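PDB 4MNR: peptidoglycan glycosyltransferase from Eggerthella lenta, which belongs to the penicillin-binding proteins, pairing a dimerisation-type domain with a transpeptidase-family domain of the beta-lactamase clan. Local coordinates for residues D81-G85 against T104-V109; T29-D34 against V109-S115. Numbering follows the deposited sequence.

Contact 1 of 2, residues D81-G85 against T104-V109; sequences DTLKG and TAGNDV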
loop_
_atom_site.group_PDB
_atom_site.type_symbol
_atom_site.label_atom_id
_atom_site.label_comp_id
_atom_site.label_asym_id
_atom_site.label_seq_id
_atom_site.Cartn_x
_atom_site.Cartn_y
_atom_site.Cartn_z
ATOM N N ASP A 81 -16.130 -16.970 12.983
ATOM C CA ASP A 81 -16.176 -18.127 13.869
ATOM C C ASP A 81 -15.763 -17.806 15.309
ATOM O O ASP A 81 -16.407 -18.264 16.256
ATOM C CB ASP A 81 -15.335 -19.274 13.304
ATOM C CG ASP A 81 -15.949 -19.881 12.057
ATOM O OD1 ASP A 81 -17.191 -19.808 11.910
ATOM O OD2 ASP A 81 -15.195 -20.429 11.225
ATOM N N THR A 82 -14.707 -17.019 15.476
ATOM C CA THR A 82 -14.266 -16.671 16.821
ATOM C C THR A 82 -15.217 -15.668 17.466
ATOM O O THR A 82 -15.467 -15.724 18.668
ATOM C CB THR A 82 -12.842 -16.091 16.838
ATOM O OG1 THR A 82 -12.098 -16.606 15.729
ATOM C CG2 THR A 82 -12.143 -16.480 18.133
ATOM N N LEU A 83 -15.752 -14.757 16.659
ATOM C CA LEU A 83 -16.638 -13.718 17.181
ATOM C C LEU A 83 -17.992 -14.282 17.582
ATOM O O LEU A 83 -18.602 -13.819 18.542
ATOM C CB LEU A 83 -16.828 -12.609 16.142
ATOM C CG LEU A 83 -15.605 -11.724 15.921
ATOM C CD1 LEU A 83 -15.736 -10.952 14.620
ATOM C CD2 LEU A 83 -15.459 -10.775 17.117
ATOM N N LYS A 84 -18.455 -15.280 16.837
ATOM C CA LYS A 84 -19.757 -15.893 17.069
ATOM C C LYS A 84 -19.800 -16.659 18.386
ATOM O O LYS A 84 -20.737 -16.520 19.172
ATOM C CB LYS A 84 -20.065 -16.868 15.936
ATOM C CG LYS A 84 -21.378 -16.639 15.239
ATOM C CD LYS A 84 -21.442 -17.477 13.975
ATOM C CE LYS A 84 -21.005 -18.910 14.247
ATOM N NZ LYS A 84 -21.023 -19.751 13.017
ATOM N N GLY A 85 -18.785 -17.485 18.611
ATOM C CA GLY A 85 -18.744 -18.331 19.790
ATOM C C GLY A 85 -19.674 -19.523 19.666
ATOM O O GLY A 85 -19.928 -20.009 18.563
ATOM N N THR A 104 -22.999 -19.468 25.235
ATOM C CA THR A 104 -21.674 -18.959 25.562
ATOM C C THR A 104 -21.270 -17.841 24.603
ATOM O O THR A 104 -21.369 -17.986 23.384
ATOM C CB THR A 104 -20.608 -20.071 25.525
ATOM O OG1 THR A 104 -20.417 -20.511 24.176
ATOM C CG2 THR A 104 -21.038 -21.253 26.389
ATOM N N ALA A 105 -20.816 -16.727 25.167
ATOM C CA ALA A 105 -20.441 -15.558 24.385
ATOM C C ALA A 105 -19.308 -15.858 23.412
ATOM O O ALA A 105 -18.562 -16.821 23.584
ATOM C CB ALA A 105 -20.054 -14.409 25.311
ATOM N N GLY A 106 -19.191 -15.028 22.383
ATOM C CA GLY A 106 -18.088 -15.128 21.447
ATOM C C GLY A 106 -16.850 -14.453 22.002
ATOM O O GLY A 106 -16.886 -13.839 23.069
ATOM N N ASN A 107 -15.748 -14.565 21.268
ATOM C CA ASN A 107 -14.477 -14.019 21.707
ATOM C C ASN A 107 -14.257 -12.602 21.187
ATOM O O ASN A 107 -14.793 -12.224 20.153
ATOM C CB ASN A 107 -13.337 -14.933 21.256
ATOM C CG ASN A 107 -13.465 -16.337 21.822
ATOM O OD1 ASN A 107 -13.661 -16.514 23.019
ATOM N ND2 ASN A 107 -13.384 -17.340 20.957
ATOM N N ASP A 108 -13.470 -11.826 21.918
ATOM C CA ASP A 108 -13.210 -10.443 21.562
ATOM C C ASP A 108 -11.934 -10.369 20.746
ATOM O O ASP A 108 -10.932 -11.007 21.078
ATOM C CB ASP A 108 -13.073 -9.576 22.816
ATOM C CG ASP A 108 -14.353 -9.507 23.631
ATOM O OD1 ASP A 108 -15.459 -9.666 23.062
ATOM O OD2 ASP A 108 -14.250 -9.289 24.856
ATOM N N VAL A 109 -11.975 -9.581 19.679
ATOM C CA VAL A 109 -10.852 -9.463 18.758
ATOM C C VAL A 109 -10.210 -8.086 18.875
ATOM O O VAL A 109 -10.898 -7.074 18.760
ATOM C CB VAL A 109 -11.336 -9.681 17.315
ATOM C CG1 VAL A 109 -10.224 -9.365 16.317
ATOM C CG2 VAL A 109 -11.813 -11.110 17.143
#
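This is a helix-end-to-strand contact beside an inner strand of the chain's mixed sheet, its centre about 30 Å from the centre of the chain, where the last turn of helix 80-84 rests on the extended residues leading into strand 108-111. The two segments bury 326 Å² together, and the backbone does much of the work. One hydrogen bond crosses: N107 N donates to T82 O at 2.9 Å with an N-H...O angle of 165°. Beside it, G106 CA approaches L83 O at 3.2 Å, and the 172° angle at the hydrogen marks a CA-H...O contact. Such closeness depends on glycine, since an ideal CB on G106 would fall 1.7 Å from L83 O. G85, with a positive phi of 76° that favours glycine, brings its CA to 3.7 Å from G106 CA; a CB on G85 would collide with G106 CA and A105 O. The CA-to-CB bond of L83 points away from residues 104-109, yet its CD2 returns to 3.7 Å from V109 CG2 and 3.4 Å from N107 O. T82 CG2 lies 3.2 Å from N107 ND2, and both side chains also touch V346 of strand 343-347. The geometry is that of a helix packed on one face of a beta sheet by its C-terminal turn, here within the dimerisation-domain family region of a penicillin-binding protein.

Contact 2 of 2, residues T29-D34 against V109-S115; sequences TIATYD and VTLTLNS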
loop_
_atom_site.group_PDB
_atom_site.type_symbol
_atom_site.label_atom_id
_atom_site.label_comp_id
_atom_site.label_asym_id
_atom_site.label_seq_id
_atom_site.Cartn_x
_atom_site.Cartn_y
_atom_site.Cartn_z
ATOM N N THR A 29 -16.603 -8.501 20.745
ATOM C CA THR A 29 -16.304 -7.139 20.297
ATOM C C THR A 29 -15.100 -7.115 19.371
ATOM O O THR A 29 -14.277 -8.015 19.398
ATOM C CB THR A 29 -15.988 -6.201 21.470
ATOM O OG1 THR A 29 -14.885 -6.728 22.209
ATOM C CG2 THR A 29 -17.189 -6.079 22.394
ATOM N N ILE A 30 -15.029 -6.083 18.534
ATOM C CA ILE A 30 -13.849 -5.802 17.727
ATOM C C ILE A 30 -13.395 -4.424 18.155
ATOM O O ILE A 30 -14.205 -3.500 18.193
ATOM C CB ILE A 30 -14.194 -5.743 16.231
ATOM C CG1 ILE A 30 -14.739 -7.093 15.760
ATOM C CG2 ILE A 30 -12.957 -5.341 15.406
ATOM C CD1 ILE A 30 -15.464 -7.030 14.406
ATOM N N ALA A 31 -12.108 -4.277 18.473
ATOM C CA ALA A 31 -11.591 -3.008 18.987
ATOM C C ALA A 31 -10.192 -2.735 18.431
ATOM O O ALA A 31 -9.483 -3.666 18.043
ATOM C CB ALA A 31 -11.548 -3.042 20.505
ATOM N N THR A 32 -9.796 -1.460 18.396
ATOM C CA THR A 32 -8.430 -1.101 18.010
ATOM C C THR A 32 -7.442 -1.450 19.125
ATOM O O THR A 32 -7.829 -1.791 20.239
ATOM C CB THR A 32 -8.292 0.400 17.699
ATOM O OG1 THR A 32 -8.459 1.159 18.913
ATOM C CG2 THR A 32 -9.336 0.829 16.664
ATOM N N TYR A 33 -6.154 -1.360 18.806
ATOM C CA TYR A 33 -5.118 -1.725 19.768
ATOM C C TYR A 33 -5.140 -0.796 20.984
ATOM O O TYR A 33 -4.840 -1.222 22.105
ATOM C CB TYR A 33 -3.735 -1.716 19.095
ATOM C CG TYR A 33 -2.670 -2.391 19.931
ATOM C CD1 TYR A 33 -2.667 -3.768 20.094
ATOM C CD2 TYR A 33 -1.666 -1.652 20.551
ATOM C CE1 TYR A 33 -1.695 -4.400 20.855
ATOM C CE2 TYR A 33 -0.689 -2.280 21.327
ATOM C CZ TYR A 33 -0.717 -3.652 21.471
ATOM O OH TYR A 33 0.235 -4.294 22.228
ATOM N N ASP A 34 -5.535 0.462 20.769
ATOM C CA ASP A 34 -5.640 1.411 21.880
ATOM C C ASP A 34 -7.023 1.429 22.529
ATOM O O ASP A 34 -7.312 2.294 23.354
ATOM C CB ASP A 34 -5.172 2.829 21.500
ATOM C CG ASP A 34 -5.953 3.433 20.333
ATOM O OD1 ASP A 34 -6.273 2.701 19.367
ATOM O OD2 ASP A 34 -6.230 4.658 20.386
ATOM N N VAL A 109 -11.975 -9.581 19.679
ATOM C CA VAL A 109 -10.852 -9.463 18.758
ATOM C C VAL A 109 -10.210 -8.086 18.875
ATOM O O VAL A 109 -10.898 -7.074 18.760
ATOM C CB VAL A 109 -11.336 -9.681 17.315
ATOM C CG1 VAL A 109 -10.224 -9.365 16.317
ATOM C CG2 VAL A 109 -11.813 -11.110 17.143
ATOM N N THR A 110 -8.897 -8.053 19.119
ATOM C CA THR A 110 -8.146 -6.798 19.191
ATOM C C THR A 110 -7.284 -6.618 17.953
ATOM O O THR A 110 -6.448 -7.469 17.641
ATOM C CB THR A 110 -7.242 -6.745 20.448
ATOM O OG1 THR A 110 -8.054 -6.835 21.623
ATOM C CG2 THR A 110 -6.457 -5.434 20.492
ATOM N N LEU A 111 -7.503 -5.518 17.240
ATOM C CA LEU A 111 -6.760 -5.232 16.019
ATOM C C LEU A 111 -5.447 -4.538 16.344
ATOM O O LEU A 111 -5.238 -4.071 17.472
ATOM C CB LEU A 111 -7.576 -4.334 15.087
ATOM C CG LEU A 111 -8.957 -4.859 14.687
ATOM C CD1 LEU A 111 -9.618 -3.896 13.706
ATOM C CD2 LEU A 111 -8.857 -6.267 14.095
ATOM N N THR A 112 -4.580 -4.463 15.335
ATOM C CA THR A 112 -3.310 -3.747 15.444
ATOM C C THR A 112 -3.462 -2.231 15.255
ATOM O O THR A 112 -2.528 -1.472 15.539
ATOM C CB THR A 112 -2.310 -4.240 14.382
ATOM O OG1 THR A 112 -2.959 -4.265 13.107
ATOM C CG2 THR A 112 -1.821 -5.661 14.710
ATOM N N LEU A 113 -4.625 -1.798 14.768
ATOM C CA LEU A 113 -4.828 -0.394 14.414
ATOM C C LEU A 113 -4.684 0.534 15.609
ATOM O O LEU A 113 -5.117 0.201 16.721
ATOM C CB LEU A 113 -6.226 -0.192 13.836
ATOM C CG LEU A 113 -6.622 -1.021 12.618
ATOM C CD1 LEU A 113 -8.043 -0.645 12.220
ATOM C CD2 LEU A 113 -5.640 -0.827 11.460
ATOM N N ASN A 114 -4.077 1.701 15.383
ATOM C CA ASN A 114 -4.105 2.772 16.371
ATOM C C ASN A 114 -5.161 3.790 15.947
ATOM O O ASN A 114 -5.167 4.224 14.799
ATOM C CB ASN A 114 -2.737 3.446 16.494
ATOM C CG ASN A 114 -2.783 4.677 17.404
ATOM O OD1 ASN A 114 -3.042 5.791 16.940
ATOM N ND2 ASN A 114 -2.578 4.470 18.710
ATOM N N SER A 115 -6.076 4.146 16.842
ATOM C CA SER A 115 -7.187 4.995 16.421
ATOM C C SER A 115 -6.762 6.379 15.920
ATOM O O SER A 115 -7.394 6.918 15.016
ATOM C CB SER A 115 -8.243 5.115 17.529
ATOM O OG SER A 115 -7.732 5.830 18.641
HETATM O O HOH W 1 -12.154 -6.380 21.261
#
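The near part of the Y33 side chain overlaps T110, with Y33 CD1 4.2 Å from T110 CG2, while the end of the side chain leads away; Y33 CB is 3.8 Å from T112 O, and L111 O sits at the ring edge. Upstream, strands 30-31 and 108-111 run parallel, with I30 opposite V109 (CA-CA 4.8 Å) and A31 opposite T110 (5.1 Å). Three backbone bonds fix this register: V109 N to T29 O at 2.8 Å, A31 N to V109 O at 3.1 Å and L111 N to A31 O at 2.8 Å. A water bridges T29 OG1 and V109 O, 2.9 Å from each. On the sheet face carrying I30 and V109, I30 CG2 meets L111 CD1 at 4.0 Å, and both side chains reach I75 of helix 74-78. Past the strands the pairing pattern changes. Y33 N skips L111 O, 3.2 Å away at a poor angle, and bonds L113 O at 2.8 Å. D34 then receives both S115 N on OD1 (2.9 Å) and S115 OG on OD2 (2.6 Å), while T32 OG1 donates to the same OD1 at 2.7 Å. S115 opens helix 115-125, whose N-cap is N114, with OD1 accepting from I117 N. A parallel strand pair inside the mixed sheet thus leads directly into an N-capped helix start whose first residue is held by the D34 carboxylate.

In the fold
Both contacts are partly buried and use strand 108-111, sharing V109, but they meet it differently. Contact 1 sets a helix end against the residues entering the strand; contact 2 adds a neighbouring strand to the same sheet and follows the chain to the next helix. Their centres lie 15 Å apart, and contact 2 is nearer the chain's centre. Contact 1 rests on close backbone-to-backbone approach with a single crossing hydrogen bond, whereas contact 2, which buries the larger area, has six, divided between a parallel ladder, the turn beyond it and a carboxylate. They also touch directly: D108 OD1 lies 2.8 Å from T29 N, a probable hydrogen bond, and L83 CD1 packs 3.9 Å from I30 CD1.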